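PDB 5CEF: aspartate-semialdehyde dehydrogenase from Cryptococcus neoformans var. neoformans JEC21, which catalyses the NADPH-dependent reductive dephosphorylation of 4-phospho-L-aspartate to L-aspartate semialdehyde, the second step towards methionine and threonine. Local coordinates for residues N157-I163 and E212-I216; C322-R327 and F338-D343. All coordinates share one frame; numbering follows the deposited sequence.

Contact 1. Residues N157-I163 and E212-I216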
ATOM      1  N   ASN A 157      16.745  -2.361 -20.820  1.00 27.34           N
ATOM      2  CA  ASN A 157      16.055  -1.917 -19.596  1.00 27.55           C
ATOM      3  C   ASN A 157      16.156  -2.914 -18.425  1.00 27.71           C
ATOM      4  O   ASN A 157      16.719  -4.023 -18.580  1.00 27.36           O
ATOM      5  CB  ASN A 157      14.590  -1.607 -19.909  1.00 28.67           C
ATOM      6  CG  ASN A 157      13.746  -2.866 -20.213  1.00 30.94           C
ATOM      7  OD1 ASN A 157      14.154  -4.021 -19.999  1.00 27.67           O
ATOM      8  ND2 ASN A 157      12.553  -2.629 -20.745  1.00 33.49           N
ATOM      9  N   CYS A 158      15.572  -2.559 -17.278  1.00 26.80           N
ATOM     10  CA  CYS A 158      15.741  -3.348 -16.061  1.00 26.93           C
ATOM     11  C   CYS A 158      14.987  -4.679 -16.074  1.00 27.02           C
ATOM     12  O   CYS A 158      15.517  -5.704 -15.645  1.00 29.94           O
ATOM     13  CB  CYS A 158      15.401  -2.522 -14.786  1.00 28.73           C
ATOM     14  SG  CYS A 158      16.114  -0.875 -14.737  1.00 31.93           S
ATOM     15  N   SER A 159      13.774  -4.719 -16.591  1.00 26.89           N
ATOM     16  CA  SER A 159      13.005  -5.967 -16.515  1.00 27.69           C
ATOM     17  C   SER A 159      13.591  -7.028 -17.471  1.00 28.68           C
ATOM     18  O   SER A 159      13.679  -8.217 -17.131  1.00 27.17           O
ATOM     19  CB  SER A 159      11.523  -5.740 -16.830  1.00 28.80           C
ATOM     20  OG  SER A 159      11.353  -5.324 -18.179  1.00 28.32           O
ATOM     21  N   THR A 160      13.988  -6.589 -18.655  1.00 29.14           N
ATOM     22  CA  THR A 160      14.730  -7.450 -19.577  1.00 30.60           C
ATOM     23  C   THR A 160      16.001  -7.974 -18.908  1.00 30.01           C
ATOM     24  O   THR A 160      16.308  -9.160 -18.973  1.00 29.54           O
ATOM     25  CB  THR A 160      15.131  -6.716 -20.888  1.00 31.08           C
ATOM     26  OG1 THR A 160      13.967  -6.331 -21.624  1.00 27.47           O
ATOM     27  CG2 THR A 160      15.953  -7.629 -21.785  1.00 31.23           C
ATOM     28  N   THR A 161      16.734  -7.083 -18.263  1.00 27.69           N
ATOM     29  CA  THR A 161      17.969  -7.467 -17.626  1.00 26.92           C
ATOM     30  C   THR A 161      17.710  -8.481 -16.529  1.00 26.93           C
ATOM     31  O   THR A 161      18.413  -9.483 -16.420  1.00 26.93           O
ATOM     32  CB  THR A 161      18.684  -6.244 -17.014  1.00 27.29           C
ATOM     33  OG1 THR A 161      19.036  -5.318 -18.053  1.00 25.18           O
ATOM     34  CG2 THR A 161      19.896  -6.685 -16.232  1.00 26.16           C
ATOM     35  N   GLY A 162      16.690  -8.252 -15.707  1.00 27.47           N
ATOM     36  CA  GLY A 162      16.393  -9.199 -14.602  1.00 27.85           C
ATOM     37  C   GLY A 162      16.058 -10.618 -15.055  1.00 28.17           C
ATOM     38  O   GLY A 162      16.262 -11.586 -14.309  1.00 31.07           O
ATOM     39  N   ILE A 163      15.570 -10.742 -16.288  1.00 26.92           N
ATOM     40  CA  ILE A 163      15.293 -12.034 -16.871  1.00 28.83           C
ATOM     41  C   ILE A 163      16.499 -12.651 -17.594  1.00 28.41           C
ATOM     42  O   ILE A 163      16.854 -13.809 -17.344  1.00 32.72           O
ATOM     43  CB  ILE A 163      14.118 -11.925 -17.838  1.00 29.70           C
ATOM     44  CG1 ILE A 163      12.869 -11.657 -17.038  1.00 32.82           C
ATOM     45  CG2 ILE A 163      13.921 -13.207 -18.622  1.00 30.17           C
ATOM     46  CD1 ILE A 163      11.829 -10.952 -17.860  1.00 34.48           C
ATOM     47  N   GLU A 212       6.495  -3.379 -23.158  1.00 39.01           N
ATOM     48  CA  GLU A 212       7.429  -4.086 -22.310  1.00 32.64           C
ATOM     49  C   GLU A 212       7.538  -5.583 -22.692  1.00 32.23           C
ATOM     50  O   GLU A 212       8.626  -6.127 -22.754  1.00 27.02           O
ATOM     51  CB  GLU A 212       7.015  -3.921 -20.854  1.00 32.97           C
ATOM     52  CG  GLU A 212       8.092  -4.255 -19.852  1.00 33.08           C
ATOM     53  CD  GLU A 212       8.975  -3.056 -19.477  1.00 34.20           C
ATOM     54  OE1 GLU A 212       8.985  -2.070 -20.226  1.00 38.38           O
ATOM     55  OE2 GLU A 212       9.711  -3.127 -18.469  1.00 29.51           O
ATOM     56  N   GLU A 213       6.409  -6.223 -22.977  1.00 31.13           N
ATOM     57  CA  GLU A 213       6.408  -7.597 -23.402  1.00 31.66           C
ATOM     58  C   GLU A 213       7.170  -7.732 -24.711  1.00 35.07           C
ATOM     59  O   GLU A 213       7.973  -8.652 -24.899  1.00 39.96           O
ATOM     60  CB  GLU A 213       4.979  -8.096 -23.555  1.00 30.88           C
ATOM     61  CG  GLU A 213       4.326  -8.210 -22.206  1.00 33.56           C
ATOM     62  CD  GLU A 213       2.810  -8.255 -22.247  1.00 33.31           C
ATOM     63  OE1 GLU A 213       2.218  -8.571 -23.297  1.00 28.41           O
ATOM     64  OE2 GLU A 213       2.221  -8.033 -21.156  1.00 34.17           O
ATOM     65  N   ASP A 214       6.872  -6.839 -25.633  1.00 39.10           N
ATOM     66  CA  ASP A 214       7.423  -6.930 -26.939  1.00 42.32           C
ATOM     67  C   ASP A 214       8.944  -6.798 -26.879  1.00 38.96           C
ATOM     68  O   ASP A 214       9.668  -7.525 -27.570  1.00 36.53           O
ATOM     69  CB  ASP A 214       6.789  -5.867 -27.820  1.00 48.08           C
ATOM     70  CG  ASP A 214       7.317  -5.934 -29.211  1.00 62.18           C
ATOM     71  OD1 ASP A 214       7.254  -7.027 -29.823  1.00 63.32           O
ATOM     72  OD2 ASP A 214       7.868  -4.925 -29.672  1.00 68.92           O
ATOM     73  N   LYS A 215       9.424  -5.916 -26.019  1.00 35.79           N
ATOM     74  CA  LYS A 215      10.854  -5.792 -25.804  1.00 35.27           C
ATOM     75  C   LYS A 215      11.467  -7.083 -25.278  1.00 34.21           C
ATOM     76  O   LYS A 215      12.387  -7.586 -25.870  1.00 37.87           O
ATOM     77  CB  LYS A 215      11.155  -4.708 -24.788  1.00 36.89           C
ATOM     78  CG  LYS A 215      10.998  -3.288 -25.302  1.00 39.09           C
ATOM     79  CD  LYS A 215      11.458  -2.300 -24.240  1.00 39.93           C
ATOM     80  CE  LYS A 215      11.299  -0.857 -24.680  1.00 40.64           C
ATOM     81  NZ  LYS A 215       9.923  -0.347 -24.477  1.00 42.31           N
ATOM     82  N   ILE A 216      10.927  -7.642 -24.201  1.00 28.62           N
ATOM     83  CA  ILE A 216      11.432  -8.886 -23.681  1.00 29.79           C
ATOM     84  C   ILE A 216      11.447  -9.984 -24.732  1.00 29.06           C
ATOM     85  O   ILE A 216      12.403 -10.726 -24.823  1.00 30.41           O
ATOM     86  CB  ILE A 216      10.658  -9.373 -22.411  1.00 34.24           C
ATOM     87  CG1 ILE A 216      10.949  -8.456 -21.216  1.00 34.77           C
ATOM     88  CG2 ILE A 216      11.088 -10.771 -21.989  1.00 32.94           C
ATOM     89  CD1 ILE A 216       9.967  -8.586 -20.057  1.00 38.26           C
TER
HETATM   90  O   HOH W   1      11.418  -5.162 -21.163  1.00 31.12           O
HETATM   91  O   HOH W   2      11.989  -2.557 -17.325  1.00 27.67           O
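Ser159 and Glu212 make the direct polar link between the two helix starts. Ser159 OG donates to Glu212 OE2 at 2.8 Å and meets it from above the carboxylate plane. Glu212 reaches the hydroxyl with CG anti to the backbone N (chi1 -163°) and a bend at chi2. Water 2 ties the same OE2 to Ser159 N, so the first turn of helix 158-174 holds this oxygen once directly and once through water. Water 1 takes a bond from Asn157 ND2 and gives one to Ser159 OG.

Beside this polar patch, the CG1 methylene of Ile216 lies 3.7 Å from Thr160 OG1. The two side chains run alongside each other in opposite senses. Further along the helices, CD1 of Ile163 and CD1 of Ile216 touch at 3.7 Å, their chains set nearly perpendicular.

Asn157 is the N-cap of helix 158-174. Its OD1 accepts from Thr160 N at 2.9 Å and from Thr160 OG1 at 2.8 Å, on opposite faces of the amide plane. These bonds fix the amide rotation and leave ND2 turned to water 1. Outside the pair, Gln186 also donates to Glu212 OE2.

Cys158, the predicted acyl-thioester nucleophile, turns its side chain away from helix 212-224. The polar network therefore grips the turn that carries the cysteine. The Glu212 carboxylate lies by the start of helix 158-174, whose dipole would probably favour its negative charge.

Contact 2. Residues C322-R327 and F338-D343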
ATOM      1  N   CYS A 322      23.120  -7.973  -7.664  1.00 36.80           N
ATOM      2  CA  CYS A 322      22.035  -7.207  -8.247  1.00 38.71           C
ATOM      3  C   CYS A 322      20.867  -8.061  -8.757  1.00 39.25           C
ATOM      4  O   CYS A 322      19.753  -7.554  -8.822  1.00 40.33           O
ATOM      5  CB  CYS A 322      22.584  -6.283  -9.333  1.00 43.48           C
ATOM      6  SG  CYS A 322      23.230  -4.766  -8.597  1.00 59.37           S
ATOM      7  N   VAL A 323      21.125  -9.341  -9.087  1.00 32.71           N
ATOM      8  CA  VAL A 323      20.114 -10.267  -9.511  1.00 28.22           C
ATOM      9  C   VAL A 323      20.091 -11.485  -8.592  1.00 30.25           C
ATOM     10  O   VAL A 323      21.134 -12.001  -8.220  1.00 32.30           O
ATOM     11  CB  VAL A 323      20.367 -10.717 -10.929  1.00 27.32           C
ATOM     12  CG1 VAL A 323      19.306 -11.709 -11.405  1.00 24.97           C
ATOM     13  CG2 VAL A 323      20.399  -9.491 -11.838  1.00 28.58           C
ATOM     14  N   SER A 324      18.906 -11.934  -8.184  1.00 27.32           N
ATOM     15  CA  SER A 324      18.821 -13.138  -7.390  1.00 27.09           C
ATOM     16  C   SER A 324      17.690 -14.004  -7.871  1.00 27.30           C
ATOM     17  O   SER A 324      16.849 -13.556  -8.636  1.00 31.35           O
ATOM     18  CB  SER A 324      18.724 -12.834  -5.890  1.00 28.06           C
ATOM     19  OG  SER A 324      17.756 -11.861  -5.564  1.00 32.00           O
ATOM     20  N   VAL A 325      17.713 -15.260  -7.473  1.00 26.13           N
ATOM     21  CA  VAL A 325      16.727 -16.261  -7.865  1.00 25.77           C
ATOM     22  C   VAL A 325      16.426 -17.205  -6.712  1.00 25.66           C
ATOM     23  O   VAL A 325      17.248 -17.340  -5.788  1.00 26.81           O
ATOM     24  CB  VAL A 325      17.224 -17.117  -9.042  1.00 27.34           C
ATOM     25  CG1 VAL A 325      17.613 -16.247 -10.240  1.00 27.69           C
ATOM     26  CG2 VAL A 325      18.440 -17.894  -8.612  1.00 29.85           C
ATOM     27  N   GLY A 326      15.285 -17.876  -6.797  1.00 24.40           N
ATOM     28  CA  GLY A 326      14.776 -18.694  -5.713  1.00 23.46           C
ATOM     29  C   GLY A 326      13.646 -19.563  -6.227  1.00 23.67           C
ATOM     30  O   GLY A 326      13.313 -19.487  -7.414  1.00 25.35           O
ATOM     31  N   ARG A 327      13.097 -20.407  -5.356  1.00 22.59           N
ATOM     32  CA  ARG A 327      12.057 -21.335  -5.708  1.00 25.45           C
ATOM     33  C   ARG A 327      12.371 -22.135  -6.963  1.00 26.54           C
ATOM     34  O   ARG A 327      11.524 -22.327  -7.826  1.00 30.50           O
ATOM     35  CB  ARG A 327      10.720 -20.608  -5.849  1.00 25.96           C
ATOM     36  CG  ARG A 327      10.389 -19.796  -4.614  1.00 27.22           C
ATOM     37  CD  ARG A 327       8.887 -19.619  -4.421  1.00 29.59           C
ATOM     38  NE  ARG A 327       8.177 -20.899  -4.486  1.00 31.54           N
ATOM     39  CZ  ARG A 327       7.069 -21.157  -5.194  1.00 30.17           C
ATOM     40  NH1 ARG A 327       6.446 -20.223  -5.889  1.00 32.49           N
ATOM     41  NH2 ARG A 327       6.563 -22.358  -5.150  1.00 29.30           N
ATOM     42  N   PHE A 338      11.264 -20.968 -11.825  1.00 26.23           N
ATOM     43  CA  PHE A 338      11.877 -20.246 -10.719  1.00 25.37           C
ATOM     44  C   PHE A 338      11.356 -18.834 -10.622  1.00 23.80           C
ATOM     45  O   PHE A 338      10.588 -18.375 -11.463  1.00 24.24           O
ATOM     46  CB  PHE A 338      13.414 -20.239 -10.857  1.00 24.20           C
ATOM     47  CG  PHE A 338      13.919 -19.563 -12.098  1.00 23.88           C
ATOM     48  CD1 PHE A 338      14.227 -18.251 -12.093  1.00 24.54           C
ATOM     49  CD2 PHE A 338      14.124 -20.258 -13.250  1.00 27.55           C
ATOM     50  CE1 PHE A 338      14.709 -17.613 -13.220  1.00 25.54           C
ATOM     51  CE2 PHE A 338      14.634 -19.639 -14.379  1.00 27.00           C
ATOM     52  CZ  PHE A 338      14.906 -18.299 -14.368  1.00 25.41           C
ATOM     53  N   VAL A 339      11.806 -18.150  -9.595  1.00 23.28           N
ATOM     54  CA  VAL A 339      11.476 -16.760  -9.372  1.00 24.75           C
ATOM     55  C   VAL A 339      12.784 -15.962  -9.346  1.00 25.47           C
ATOM     56  O   VAL A 339      13.719 -16.383  -8.693  1.00 25.26           O
ATOM     57  CB  VAL A 339      10.777 -16.588  -8.017  1.00 24.77           C
ATOM     58  CG1 VAL A 339      10.602 -15.127  -7.698  1.00 24.95           C
ATOM     59  CG2 VAL A 339       9.437 -17.287  -8.048  1.00 26.24           C
ATOM     60  N   CYS A 340      12.816 -14.818 -10.015  1.00 23.74           N
ATOM     61  CA  CYS A 340      13.997 -13.970 -10.032  1.00 24.18           C
ATOM     62  C   CYS A 340      13.652 -12.560  -9.586  1.00 23.21           C
ATOM     63  O   CYS A 340      12.503 -12.144  -9.658  1.00 26.34           O
ATOM     64  CB  CYS A 340      14.618 -13.935 -11.447  1.00 24.92           C
ATOM     65  SG  CYS A 340      13.578 -13.351 -12.805  1.00 25.03           S
ATOM     66  N   LEU A 341      14.672 -11.832  -9.193  1.00 22.13           N
ATOM     67  CA  LEU A 341      14.527 -10.491  -8.722  1.00 22.90           C
ATOM     68  C   LEU A 341      15.685  -9.673  -9.202  1.00 22.92           C
ATOM     69  O   LEU A 341      16.829 -10.088  -9.072  1.00 20.02           O
ATOM     70  CB  LEU A 341      14.541 -10.472  -7.199  1.00 25.16           C
ATOM     71  CG  LEU A 341      14.594  -9.080  -6.558  1.00 26.10           C
ATOM     72  CD1 LEU A 341      13.319  -8.294  -6.831  1.00 26.52           C
ATOM     73  CD2 LEU A 341      14.805  -9.246  -5.056  1.00 28.48           C
ATOM     74  N   ILE A 342      15.394  -8.465  -9.683  1.00 24.84           N
ATOM     75  CA  ILE A 342      16.444  -7.484  -9.961  1.00 25.88           C
ATOM     76  C   ILE A 342      16.206  -6.236  -9.162  1.00 27.27           C
ATOM     77  O   ILE A 342      15.108  -5.686  -9.139  1.00 27.46           O
ATOM     78  CB  ILE A 342      16.582  -7.118 -11.448  1.00 24.84           C
ATOM     79  CG1 ILE A 342      17.734  -6.143 -11.633  1.00 24.87           C
ATOM     80  CG2 ILE A 342      15.317  -6.507 -11.993  1.00 23.89           C
ATOM     81  CD1 ILE A 342      18.045  -5.862 -13.085  1.00 26.01           C
ATOM     82  N   ASP A 343      17.260  -5.838  -8.483  1.00 29.73           N
ATOM     83  CA  ASP A 343      17.338  -4.578  -7.779  1.00 31.34           C
ATOM     84  C   ASP A 343      17.536  -3.505  -8.832  1.00 31.17           C
ATOM     85  O   ASP A 343      18.647  -3.160  -9.176  1.00 27.95           O
ATOM     86  CB  ASP A 343      18.530  -4.632  -6.816  1.00 31.84           C
ATOM     87  CG  ASP A 343      18.601  -3.463  -5.874  1.00 35.11           C
ATOM     88  OD1 ASP A 343      18.014  -2.387  -6.127  1.00 42.38           O
ATOM     89  OD2 ASP A 343      19.227  -3.645  -4.817  1.00 37.20           O
TER
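Val325 and Cys340 face each other as a non-hydrogen-bonded pair in the antiparallel hairpin 323-330/336-342. Val325 CB lies 3.6 Å from Val339 O. From there CG1 goes out anti to the carbonyl carbon (chi1 -56°) and reaches Cys340 CB at 4.0 Å. The same methyl approaches Phe338 CD1 obliquely, at 4.3 Å. Val323 and Ile342 continue this face, which is covered by Pro166 and Thr161 of helix 158-174.

Ser324, Leu341 and Val339 line the other face. Ser324 OG sits 3.9 Å from Leu341 CB and has a weak bond to His303. Ser324 and Leu341 exchange two backbone bonds. Gly326 and Val339 do the same, and Gly326 N to Val339 O measures 2.9 Å. At the end, Asp343 N donates to Cys322 O at 3.0 Å with an N-H...O angle of 167°.

The outer edges of both strands are also paired, with strand 300-302 beside Val323 and Val325 and strand 257-265 beside Phe338 and Cys340. The hairpin is thus an inner part of the mixed sheet. Arg327 leads its guanidinium away to a salt bridge with Glu213 of the second subunit. Asp343 uses its carboxylate on the backbone N of Asn316 and Arg346. The chemistry is divided: backbone bonds and apolar contacts join the strands, while the charged groups at the ends serve the subunit interface and neighbouring loops.

Overall arrangement
Contact 1 and contact 2 have centres about 14 Å apart and meet along helix 158-174. Ile342 CD1 lies 3.6 Å from Cys158 O and 3.7 Å from Thr161 CG2. Cys340 SG packs 3.5 Å from Gly162 O. Cys158, Thr161 and Gly162 make no contact with 212-216, and so present another side of the helix to the hairpin. Contact 1 holds Cys158, and both contacts come close to the predicted proton acceptor His257: the side chains of Ser159 and Ile342 each come within about 4 Å of its side chain. The side chain of Ile342 is also about 5 Å from that of Cys158. Between subunits, contact 1 of one copy lies by contact 2 of the next.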